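Local coordinates for nisin biosynthesis protein nisC (Lactococcus lactis subsp. lactis, PDB 2G0D) that cyclises the dehydrated nisin precursor, adding cysteine thiols to dehydroamino acids to build the lanthionine and methyllanthionine rings of the lantibiotic, at residues I4-E9 against K50-Y56; T32-G36 against G371-G375; L144-L149 against I214-A218; L197-G203 against K253-V257. One frame throughout, in Å; residues are numbered along the deposited sequence.

Interaction 1 (I4-E9 against K50-Y56)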
loop_
_atom_site.group_PDB
_atom_site.type_symbol
_atom_site.label_atom_id
_atom_site.label_comp_id
_atom_site.label_asym_id
_atom_site.label_seq_id
_atom_site.Cartn_x
_atom_site.Cartn_y
_atom_site.Cartn_z
ATOM N N ILE A 4 6.073 9.561 -22.257
ATOM C CA ILE A 4 5.187 9.855 -21.120
ATOM C C ILE A 4 4.107 10.863 -21.532
ATOM O O ILE A 4 2.931 10.618 -21.328
ATOM C CB ILE A 4 5.952 10.277 -19.824
ATOM C CG1 ILE A 4 6.699 9.051 -19.276
ATOM C CG2 ILE A 4 4.990 10.858 -18.773
ATOM C CD1 ILE A 4 7.214 9.154 -17.883
ATOM N N LYS A 5 4.508 11.967 -22.159
ATOM C CA LYS A 5 3.550 12.989 -22.571
ATOM C C LYS A 5 2.417 12.411 -23.455
ATOM O O LYS A 5 1.244 12.603 -23.162
ATOM C CB LYS A 5 4.266 14.136 -23.285
ATOM C CG LYS A 5 3.438 15.389 -23.431
ATOM C CD LYS A 5 4.117 16.293 -24.395
ATOM C CE LYS A 5 3.744 17.707 -24.175
ATOM N NZ LYS A 5 4.097 18.519 -25.393
ATOM N N ARG A 6 2.777 11.708 -24.530
ATOM C CA ARG A 6 1.774 11.053 -25.385
ATOM C C ARG A 6 0.798 10.152 -24.611
ATOM O O ARG A 6 -0.427 10.231 -24.774
ATOM C CB ARG A 6 2.463 10.231 -26.457
ATOM C CG ARG A 6 1.507 9.683 -27.522
ATOM C CD ARG A 6 2.254 9.152 -28.730
ATOM N NE ARG A 6 2.953 7.907 -28.409
ATOM C CZ ARG A 6 4.251 7.822 -28.118
ATOM N NH1 ARG A 6 5.018 8.919 -28.114
ATOM N NH2 ARG A 6 4.781 6.638 -27.832
ATOM N N ASN A 7 1.345 9.285 -23.778
ATOM C CA ASN A 7 0.516 8.407 -22.962
ATOM C C ASN A 7 -0.399 9.124 -21.960
ATOM O O ASN A 7 -1.553 8.736 -21.781
ATOM C CB ASN A 7 1.396 7.362 -22.286
ATOM C CG ASN A 7 1.771 6.262 -23.243
ATOM O OD1 ASN A 7 0.977 5.348 -23.462
ATOM N ND2 ASN A 7 2.941 6.383 -23.890
ATOM N N VAL A 8 0.116 10.171 -21.324
ATOM C CA VAL A 8 -0.676 10.926 -20.379
ATOM C C VAL A 8 -1.876 11.548 -21.116
ATOM O O VAL A 8 -3.017 11.477 -20.644
ATOM C CB VAL A 8 0.167 11.982 -19.677
ATOM C CG1 VAL A 8 -0.720 12.930 -18.862
ATOM C CG2 VAL A 8 1.198 11.302 -18.768
ATOM N N GLU A 9 -1.598 12.114 -22.289
ATOM C CA GLU A 9 -2.618 12.754 -23.113
ATOM C C GLU A 9 -3.772 11.824 -23.443
ATOM O O GLU A 9 -4.924 12.225 -23.354
ATOM C CB GLU A 9 -1.995 13.349 -24.381
ATOM C CG GLU A 9 -1.312 14.700 -24.109
ATOM C CD GLU A 9 -0.411 15.181 -25.249
ATOM O OE1 GLU A 9 -0.294 14.477 -26.280
ATOM O OE2 GLU A 9 0.188 16.277 -25.107
ATOM N N LYS A 50 6.573 19.566 -15.664
ATOM C CA LYS A 50 6.444 19.406 -17.135
ATOM C C LYS A 50 5.753 20.613 -17.778
ATOM O O LYS A 50 5.070 21.386 -17.096
ATOM C CB LYS A 50 5.760 18.066 -17.516
ATOM C CG LYS A 50 6.717 16.824 -17.485
ATOM C CD LYS A 50 6.060 15.423 -17.840
ATOM C CE LYS A 50 5.794 15.111 -19.366
ATOM N NZ LYS A 50 4.346 15.312 -19.801
ATOM N N ASP A 51 5.952 20.790 -19.084
ATOM C CA ASP A 51 5.452 21.984 -19.778
ATOM C C ASP A 51 3.931 22.145 -19.755
ATOM O O ASP A 51 3.432 23.268 -19.615
ATOM C CB ASP A 51 5.987 22.063 -21.214
ATOM C CG ASP A 51 7.458 22.456 -21.264
ATOM O OD1 ASP A 51 7.966 22.973 -20.249
ATOM O OD2 ASP A 51 8.111 22.243 -22.314
ATOM N N ASN A 52 3.203 21.035 -19.880
ATOM C CA ASN A 52 1.736 21.082 -19.925
ATOM C C ASN A 52 1.050 21.086 -18.571
ATOM O O ASN A 52 -0.159 20.863 -18.491
ATOM C CB ASN A 52 1.183 19.943 -20.779
ATOM C CG ASN A 52 1.241 20.245 -22.252
ATOM O OD1 ASN A 52 1.539 21.376 -22.661
ATOM N ND2 ASN A 52 0.950 19.230 -23.073
ATOM N N SER A 53 1.815 21.368 -17.516
ATOM C CA SER A 53 1.323 21.293 -16.139
ATOM C C SER A 53 0.146 22.210 -15.791
ATOM O O SER A 53 -0.579 21.936 -14.844
ATOM C CB SER A 53 2.464 21.531 -15.162
ATOM O OG SER A 53 3.033 22.812 -15.363
ATOM N N LYS A 54 -0.048 23.300 -16.529
ATOM C CA LYS A 54 -1.218 24.167 -16.280
ATOM C C LYS A 54 -2.509 23.583 -16.865
ATOM O O LYS A 54 -3.597 23.771 -16.305
ATOM C CB LYS A 54 -0.977 25.600 -16.752
ATOM C CG LYS A 54 0.008 26.387 -15.852
ATOM C CD LYS A 54 -0.609 26.792 -14.507
ATOM C CE LYS A 54 -1.112 28.238 -14.534
ATOM N NZ LYS A 54 0.014 29.218 -14.427
ATOM N N ILE A 55 -2.371 22.874 -17.982
ATOM C CA ILE A 55 -3.428 22.028 -18.528
ATOM C C ILE A 55 -3.711 20.863 -17.569
ATOM O O ILE A 55 -4.868 20.529 -17.313
ATOM C CB ILE A 55 -3.029 21.478 -19.911
ATOM C CG1 ILE A 55 -2.744 22.628 -20.876
ATOM C CG2 ILE A 55 -4.113 20.537 -20.473
ATOM C CD1 ILE A 55 -1.862 22.241 -22.070
ATOM N N TYR A 56 -2.655 20.270 -17.015
ATOM C CA TYR A 56 -2.808 19.148 -16.084
ATOM C C TYR A 56 -3.542 19.546 -14.792
ATOM O O TYR A 56 -4.469 18.852 -14.357
ATOM C CB TYR A 56 -1.446 18.522 -15.761
ATOM C CG TYR A 56 -0.733 17.889 -16.937
ATOM C CD1 TYR A 56 -1.409 17.565 -18.122
ATOM C CD2 TYR A 56 0.622 17.595 -16.856
ATOM C CE1 TYR A 56 -0.744 16.975 -19.178
ATOM C CE2 TYR A 56 1.290 17.015 -17.904
ATOM C CZ TYR A 56 0.608 16.701 -19.054
ATOM O OH TYR A 56 1.301 16.121 -20.072
#
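K5 loses the most surface here, and it does so with a fully extended side chain laid along the turn that precedes helix 53-74. Its CE comes to 3.4 Å from ND2 of N52 and its CG to 4.0 Å from OH of Y56, so the contact uses the aliphatic stem of the lysine. K50 answers from the other side: its chain bends at chi3, passing I4, and sets NZ 3.7 Å from CB of K5. The two ammonium groups remain apart, K5 NZ and K50 NZ being 6.5 Å from each other. K50 NZ also lies 3.2 Å from OH of Y56, but at an angle too poor for a hydrogen bond. The site is on the periphery of the alpha toroid, where helix 3-20 packs on helix 37-45 through V8 and on helix 376-387 through I4, the first and last helices of the inner ring. The Y56 ring meets V8 obliquely, CG1 of V8 being 4.0 Å from CZ of Y56, and L44 and L47 touch both side chains. N52 occupies the N-cap position of helix 53-74, but its side chain makes no capping bond; its ND2 lies 3.7 Å from OE2 of E9, not a hydrogen bond. The type I turn from K50 to S53, with S53 N bonded to K50 O at 3.3 Å, places both K50 and N52 against the helix.

Interaction 2 (T32-G36 against G371-G375)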
loop_
_atom_site.group_PDB
_atom_site.type_symbol
_atom_site.label_atom_id
_atom_site.label_comp_id
_atom_site.label_asym_id
_atom_site.label_seq_id
_atom_site.Cartn_x
_atom_site.Cartn_y
_atom_site.Cartn_z
ATOM N N THR A 32 -12.334 5.524 -6.852
ATOM C CA THR A 32 -11.387 4.742 -6.055
ATOM C C THR A 32 -9.949 5.086 -6.419
ATOM O O THR A 32 -9.644 5.397 -7.566
ATOM C CB THR A 32 -11.582 3.217 -6.271
ATOM O OG1 THR A 32 -11.196 2.867 -7.613
ATOM C CG2 THR A 32 -13.046 2.801 -6.018
ATOM N N LEU A 33 -9.054 5.006 -5.444
ATOM C CA LEU A 33 -7.617 5.050 -5.740
ATOM C C LEU A 33 -7.213 3.886 -6.661
ATOM O O LEU A 33 -6.415 4.072 -7.594
ATOM C CB LEU A 33 -6.790 5.044 -4.448
ATOM C CG LEU A 33 -5.250 4.939 -4.562
ATOM C CD1 LEU A 33 -4.630 6.016 -5.507
ATOM C CD2 LEU A 33 -4.611 4.998 -3.162
ATOM N N SER A 34 -7.790 2.706 -6.428
ATOM C CA SER A 34 -7.399 1.488 -7.150
ATOM C C SER A 34 -7.442 1.632 -8.638
ATOM O O SER A 34 -6.477 1.236 -9.310
ATOM C CB SER A 34 -8.313 0.309 -6.801
ATOM O OG SER A 34 -8.030 -0.114 -5.504
ATOM N N THR A 35 -8.575 2.142 -9.145
ATOM C CA THR A 35 -8.864 2.139 -10.588
ATOM C C THR A 35 -9.381 3.474 -11.132
ATOM O O THR A 35 -9.532 3.628 -12.338
ATOM C CB THR A 35 -9.937 1.070 -10.966
ATOM O OG1 THR A 35 -11.121 1.321 -10.205
ATOM C CG2 THR A 35 -9.448 -0.367 -10.675
ATOM N N GLY A 36 -9.669 4.429 -10.259
ATOM C CA GLY A 36 -10.400 5.620 -10.679
ATOM C C GLY A 36 -9.617 6.915 -10.567
ATOM O O GLY A 36 -8.370 6.917 -10.570
ATOM N N GLY A 371 -5.723 2.812 -14.350
ATOM C CA GLY A 371 -5.658 3.160 -12.938
ATOM C C GLY A 371 -4.341 2.847 -12.232
ATOM O O GLY A 371 -3.411 2.244 -12.801
ATOM N N PHE A 372 -4.294 3.235 -10.964
ATOM C CA PHE A 372 -3.055 3.266 -10.222
ATOM C C PHE A 372 -2.523 1.884 -9.931
ATOM O O PHE A 372 -1.364 1.562 -10.250
ATOM C CB PHE A 372 -3.262 4.011 -8.905
ATOM C CG PHE A 372 -2.105 3.876 -7.964
ATOM C CD1 PHE A 372 -0.863 4.431 -8.288
ATOM C CD2 PHE A 372 -2.247 3.175 -6.755
ATOM C CE1 PHE A 372 0.219 4.288 -7.407
ATOM C CE2 PHE A 372 -1.184 3.013 -5.906
ATOM C CZ PHE A 372 0.048 3.581 -6.217
ATOM N N LEU A 373 -3.385 1.053 -9.342
ATOM C CA LEU A 373 -2.911 -0.150 -8.705
ATOM C C LEU A 373 -2.448 -1.188 -9.733
ATOM O O LEU A 373 -1.407 -1.846 -9.563
ATOM C CB LEU A 373 -3.987 -0.699 -7.733
ATOM C CG LEU A 373 -3.595 -1.876 -6.841
ATOM C CD1 LEU A 373 -2.326 -1.604 -6.014
ATOM C CD2 LEU A 373 -4.758 -2.323 -5.926
ATOM N N GLU A 374 -3.224 -1.335 -10.797
ATOM C CA GLU A 374 -2.906 -2.329 -11.820
ATOM C C GLU A 374 -2.644 -1.708 -13.173
ATOM O O GLU A 374 -2.095 -2.367 -14.064
ATOM C CB GLU A 374 -4.039 -3.361 -11.930
ATOM C CG GLU A 374 -4.222 -4.123 -10.620
ATOM C CD GLU A 374 -4.881 -5.473 -10.794
ATOM O OE1 GLU A 374 -5.390 -5.750 -11.884
ATOM O OE2 GLU A 374 -4.880 -6.267 -9.835
ATOM N N GLY A 375 -3.040 -0.442 -13.315
ATOM C CA GLY A 375 -3.154 0.177 -14.633
ATOM C C GLY A 375 -1.896 0.921 -15.018
ATOM O O GLY A 375 -0.926 0.988 -14.238
HETATM O O HOH W 1 -6.467 4.974 -10.053
HETATM O O HOH W 2 -5.832 -0.332 -11.352
#
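One direct backbone hydrogen bond joins these two loops: N of L373 donates to O of S34 at 3.1 Å and a nearly straight angle. Two waters add bridges. Water 1 donates to L33 O (2.6 Å) and G36 O (2.8 Å) and accepts from F372 N (2.9 Å), while water 2 donates to S34 O (2.7 Å) and accepts from E374 N (2.8 Å). The apolar side-chain contact is between L33 and F372, with CD1 of L33 3.9 Å from CD2 of F372. Close approach depends on glycine, since a CB on G371 would collide with CA of T35; the CA atoms of T35 and G371 are just 4.1 Å apart. Within 32-36 an ST motif holds the bend, T35 N donating to T32 OG1 at 3.1 Å. L373 also makes a backbone bond to C324, and the E374 side chain touches H325, both zinc ligands, and lies about 5 Å from the metal. G36 and G375 each immediately precede a helix and begin a G-x-x-G sequence, so the contact joins the first and last of the glycine-rich turns that lead into the inner helices of the LanC alpha toroid, closing the ring beside its zinc site.

Interaction 3 (L144-L149 against I214-A218)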
loop_
_atom_site.group_PDB
_atom_site.type_symbol
_atom_site.label_atom_id
_atom_site.label_comp_id
_atom_site.label_asym_id
_atom_site.label_seq_id
_atom_site.Cartn_x
_atom_site.Cartn_y
_atom_site.Cartn_z
ATOM N N LEU A 144 -4.785 4.314 8.350
ATOM C CA LEU A 144 -3.757 4.878 9.239
ATOM C C LEU A 144 -2.564 5.449 8.454
ATOM O O LEU A 144 -1.986 6.462 8.820
ATOM C CB LEU A 144 -3.332 3.810 10.262
ATOM C CG LEU A 144 -2.368 4.170 11.411
ATOM C CD1 LEU A 144 -2.853 5.397 12.210
ATOM C CD2 LEU A 144 -2.180 2.995 12.311
ATOM N N SER A 145 -2.215 4.810 7.347
ATOM C CA SER A 145 -1.101 5.282 6.495
ATOM C C SER A 145 -1.337 6.733 6.086
ATOM O O SER A 145 -0.446 7.588 6.230
ATOM C CB SER A 145 -0.961 4.417 5.243
ATOM O OG SER A 145 0.233 4.761 4.553
ATOM N N TYR A 146 -2.545 6.992 5.569
ATOM C CA TYR A 146 -2.999 8.341 5.250
ATOM C C TYR A 146 -3.074 9.233 6.495
ATOM O O TYR A 146 -2.533 10.349 6.482
ATOM C CB TYR A 146 -4.364 8.357 4.526
ATOM C CG TYR A 146 -4.974 9.753 4.523
ATOM C CD1 TYR A 146 -4.484 10.753 3.675
ATOM C CD2 TYR A 146 -6.014 10.080 5.387
ATOM C CE1 TYR A 146 -5.016 12.049 3.699
ATOM C CE2 TYR A 146 -6.550 11.379 5.429
ATOM C CZ TYR A 146 -6.036 12.363 4.593
ATOM O OH TYR A 146 -6.577 13.645 4.619
ATOM N N LEU A 147 -3.729 8.754 7.554
ATOM C CA LEU A 147 -3.915 9.571 8.783
ATOM C C LEU A 147 -2.613 10.105 9.347
ATOM O O LEU A 147 -2.568 11.261 9.750
ATOM C CB LEU A 147 -4.726 8.831 9.869
ATOM C CG LEU A 147 -6.201 8.555 9.509
ATOM C CD1 LEU A 147 -6.836 7.605 10.549
ATOM C CD2 LEU A 147 -7.018 9.841 9.380
ATOM N N LEU A 148 -1.546 9.280 9.313
ATOM C CA LEU A 148 -0.242 9.643 9.879
ATOM C C LEU A 148 0.501 10.790 9.168
ATOM O O LEU A 148 1.486 11.330 9.697
ATOM C CB LEU A 148 0.662 8.407 10.014
ATOM C CG LEU A 148 0.198 7.424 11.099
ATOM C CD1 LEU A 148 0.890 6.084 10.906
ATOM C CD2 LEU A 148 0.437 7.966 12.532
ATOM N N LEU A 149 0.005 11.182 8.005
ATOM C CA LEU A 149 0.468 12.386 7.316
ATOM C C LEU A 149 -0.167 13.673 7.854
ATOM O O LEU A 149 0.285 14.754 7.509
ATOM C CB LEU A 149 0.141 12.288 5.815
ATOM C CG LEU A 149 0.901 11.237 4.987
ATOM C CD1 LEU A 149 0.294 11.210 3.587
ATOM C CD2 LEU A 149 2.433 11.547 4.950
ATOM N N ILE A 214 2.799 -0.705 9.406
ATOM C CA ILE A 214 2.063 0.481 9.859
ATOM C C ILE A 214 2.354 0.772 11.330
ATOM O O ILE A 214 2.472 1.937 11.731
ATOM C CB ILE A 214 0.529 0.468 9.493
ATOM C CG1 ILE A 214 0.002 1.900 9.329
ATOM C CG2 ILE A 214 -0.317 -0.289 10.532
ATOM C CD1 ILE A 214 0.706 2.712 8.193
ATOM N N LEU A 215 2.517 -0.281 12.129
ATOM C CA LEU A 215 2.923 -0.091 13.536
ATOM C C LEU A 215 4.323 0.468 13.732
ATOM O O LEU A 215 4.548 1.250 14.670
ATOM C CB LEU A 215 2.786 -1.382 14.334
ATOM C CG LEU A 215 1.350 -1.900 14.448
ATOM C CD1 LEU A 215 1.375 -3.269 15.114
ATOM C CD2 LEU A 215 0.402 -0.934 15.205
ATOM N N ALA A 216 5.263 0.043 12.884
ATOM C CA ALA A 216 6.610 0.587 12.899
ATOM C C ALA A 216 6.574 2.067 12.502
ATOM O O ALA A 216 7.184 2.912 13.165
ATOM C CB ALA A 216 7.518 -0.204 11.943
ATOM N N TYR A 217 5.862 2.365 11.408
ATOM C CA TYR A 217 5.719 3.752 10.932
ATOM C C TYR A 217 5.055 4.637 11.975
ATOM O O TYR A 217 5.553 5.708 12.225
ATOM C CB TYR A 217 4.978 3.826 9.594
ATOM C CG TYR A 217 4.862 5.220 8.980
ATOM C CD1 TYR A 217 5.999 5.989 8.702
ATOM C CD2 TYR A 217 3.610 5.758 8.647
ATOM C CE1 TYR A 217 5.895 7.252 8.121
ATOM C CE2 TYR A 217 3.510 7.017 8.053
ATOM C CZ TYR A 217 4.643 7.742 7.789
ATOM O OH TYR A 217 4.529 8.992 7.220
ATOM N N ALA A 218 3.956 4.181 12.583
ATOM C CA ALA A 218 3.327 4.859 13.743
ATOM C C ALA A 218 4.316 5.171 14.866
ATOM O O ALA A 218 4.356 6.298 15.330
ATOM C CB ALA A 218 2.134 4.039 14.293
#
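This is a buried, apolar helix-to-helix contact in the inner layer of the alpha toroid, between segment 144-149, on helix 140-147, and helix 208-221, which follow one another round the barrel. The two segments run in broadly the same direction, S145 pairing with I214 and L148 with A218 at CA distances of 6.7 and 7.1 Å. I214 fits between L144 and S145: its CG1 is 3.9 Å from CD2 of L144, and its CD1 is 3.6 Å from CA of S145, where the small serine lets the chains come close. L148 is the matching projection from the other side, its CD1 lying 3.9 Å from CA of A218. I162 and I163 of helix 156-168 pack on L144 and A218. The polar ends are satisfied by the C-terminal part of the chain, S145 OG by Q397 O and Y217 OH by D404, while F402 stacks on the Y217 ring. Obliquely against that ring sits L148, with CD1 3.6 Å from CD2 of Y217.

Interaction 4 (L197-G203 against K253-V257)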
loop_
_atom_site.group_PDB
_atom_site.type_symbol
_atom_site.label_atom_id
_atom_site.label_comp_id
_atom_site.label_asym_id
_atom_site.label_seq_id
_atom_site.Cartn_x
_atom_site.Cartn_y
_atom_site.Cartn_z
ATOM N N LEU A 197 -9.209 -24.850 5.828
ATOM C CA LEU A 197 -9.081 -24.750 7.280
ATOM C C LEU A 197 -8.619 -23.350 7.687
ATOM O O LEU A 197 -8.153 -23.131 8.811
ATOM C CB LEU A 197 -8.123 -25.822 7.815
ATOM C CG LEU A 197 -8.507 -27.306 7.631
ATOM C CD1 LEU A 197 -7.414 -28.204 8.172
ATOM C CD2 LEU A 197 -9.836 -27.650 8.293
ATOM N N GLY A 198 -8.755 -22.400 6.765
ATOM C CA GLY A 198 -8.358 -21.016 7.012
ATOM C C GLY A 198 -6.855 -20.797 6.921
ATOM O O GLY A 198 -6.102 -21.710 6.555
ATOM N N CYS A 199 -6.423 -19.570 7.229
ATOM C CA CYS A 199 -5.010 -19.232 7.344
ATOM C C CYS A 199 -4.780 -17.876 8.016
ATOM O O CYS A 199 -5.691 -17.043 8.116
ATOM C CB CYS A 199 -4.318 -19.249 5.967
ATOM S SG CYS A 199 -4.692 -17.831 4.914
ATOM N N LEU A 200 -3.550 -17.692 8.483
ATOM C CA LEU A 200 -2.986 -16.381 8.762
ATOM C C LEU A 200 -2.385 -15.823 7.469
ATOM O O LEU A 200 -1.414 -16.389 6.934
ATOM C CB LEU A 200 -1.887 -16.502 9.821
ATOM C CG LEU A 200 -1.176 -15.240 10.310
ATOM C CD1 LEU A 200 -2.176 -14.278 10.997
ATOM C CD2 LEU A 200 -0.019 -15.613 11.259
ATOM N N ASN A 201 -2.965 -14.731 6.970
ATOM C CA ASN A 201 -2.479 -14.069 5.745
ATOM C C ASN A 201 -1.133 -13.378 5.999
ATOM O O ASN A 201 -0.957 -12.682 7.007
ATOM C CB ASN A 201 -3.534 -13.097 5.191
ATOM C CG ASN A 201 -3.161 -12.541 3.829
ATOM O OD1 ASN A 201 -2.133 -11.875 3.679
ATOM N ND2 ASN A 201 -4.003 -12.794 2.832
ATOM N N MET A 202 -0.185 -13.616 5.091
ATOM C CA MET A 202 1.222 -13.243 5.290
ATOM C C MET A 202 1.732 -12.254 4.238
ATOM O O MET A 202 2.938 -12.018 4.101
ATOM C CB MET A 202 2.079 -14.517 5.330
ATOM C CG MET A 202 1.839 -15.424 6.592
ATOM S SD MET A 202 2.581 -14.703 8.074
ATOM C CE MET A 202 1.154 -13.965 8.744
ATOM N N GLY A 203 0.795 -11.677 3.502
ATOM C CA GLY A 203 1.098 -10.667 2.490
ATOM C C GLY A 203 1.147 -9.283 3.101
ATOM O O GLY A 203 0.627 -9.057 4.190
ATOM N N LYS A 253 5.353 -18.442 2.303
ATOM C CA LYS A 253 4.033 -18.743 1.753
ATOM C C LYS A 253 3.093 -17.565 2.011
ATOM O O LYS A 253 3.308 -16.772 2.941
ATOM C CB LYS A 253 3.452 -19.997 2.403
ATOM C CG LYS A 253 4.297 -21.250 2.240
ATOM C CD LYS A 253 3.866 -22.322 3.230
ATOM C CE LYS A 253 2.464 -22.830 2.975
ATOM N NZ LYS A 253 1.982 -23.587 4.166
ATOM N N ASP A 254 2.047 -17.466 1.191
ATOM C CA ASP A 254 1.057 -16.389 1.293
ATOM C C ASP A 254 0.260 -16.497 2.585
ATOM O O ASP A 254 -0.230 -15.496 3.104
ATOM C CB ASP A 254 0.060 -16.459 0.130
ATOM C CG ASP A 254 0.608 -15.920 -1.183
ATOM O OD1 ASP A 254 1.809 -15.571 -1.279
ATOM O OD2 ASP A 254 -0.198 -15.869 -2.140
ATOM N N GLY A 255 0.104 -17.721 3.077
ATOM C CA GLY A 255 -0.730 -17.989 4.248
ATOM C C GLY A 255 -0.176 -19.139 5.074
ATOM O O GLY A 255 0.455 -20.052 4.524
ATOM N N LEU A 256 -0.407 -19.079 6.393
ATOM C CA LEU A 256 -0.005 -20.131 7.340
ATOM C C LEU A 256 -1.242 -20.688 8.015
ATOM O O LEU A 256 -2.079 -19.936 8.500
ATOM C CB LEU A 256 0.968 -19.609 8.407
ATOM C CG LEU A 256 2.312 -19.053 7.936
ATOM C CD1 LEU A 256 3.071 -18.472 9.101
ATOM C CD2 LEU A 256 3.173 -20.073 7.191
ATOM N N VAL A 257 -1.349 -22.011 8.036
ATOM C CA VAL A 257 -2.566 -22.691 8.495
ATOM C C VAL A 257 -2.418 -23.087 9.968
ATOM O O VAL A 257 -1.296 -23.258 10.456
ATOM C CB VAL A 257 -2.896 -23.893 7.583
ATOM C CG1 VAL A 257 -4.038 -24.719 8.126
ATOM C CG2 VAL A 257 -3.217 -23.417 6.151
#
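Backbone groups of L200 and L256 satisfy each other completely: N of L200 donates to O of L256 at 2.7 Å, and N of L256 donates to O of L200 at 2.9 Å, which makes them an antiparallel hydrogen-bonded pair. Each acceptor also takes a CA-H...O contact of 3.2 Å, L200 O from CA of G255 and L256 O from CA of C199. One step on, N201 and G255 form the non-hydrogen-bonded pair, and beyond it M202 N donates to D254 O at 2.7 Å. N201 spends its side chain on two needs, OD1 accepting from G203 N at 2.9 Å in an Asx turn and ND2 bonding to the hydroxyl of Y279. Other groups find partners beyond the two segments. M202 O is met by Y239, L197 O by Y180, and K253 NZ by the carbonyl of R268 together with a salt bridge to E260. G255 must lack a CB, which would clash with C199 SG. L200 and L256 share one face, where CG of M202 reaches CG of L256 at 3.9 Å and L261 touches both leucines; V257 adds CG2 3.4 Å from O of G198. With strands of two residues each, this is a minimal antiparallel beta ribbon in a mainly helical toroid, tying the approach to helix 208-221 to the start of helix 258-263, next to Y279, the neighbour of the zinc ligand C278.

Interaction 2 spans most of the chain: its two loops enclose interactions 3 and 4 in sequence, and 32-36 and 371-375 close the ring. Interaction 1 crosses it along the chain and lies on the same side of the centre, 19 Å away between centres. Interactions 3 and 4 also alternate, and strand 200-201 is followed directly by helix 208-221, although their centres are 24 Å apart. The zinc ion held by C278, C324 and H325 is the reference point: the side chain of E374 in interaction 2 is about 5 Å from it and that of D254 in interaction 4 about 9 Å. Interactions 1 and 4 lie on opposite sides, 43 Å between centres.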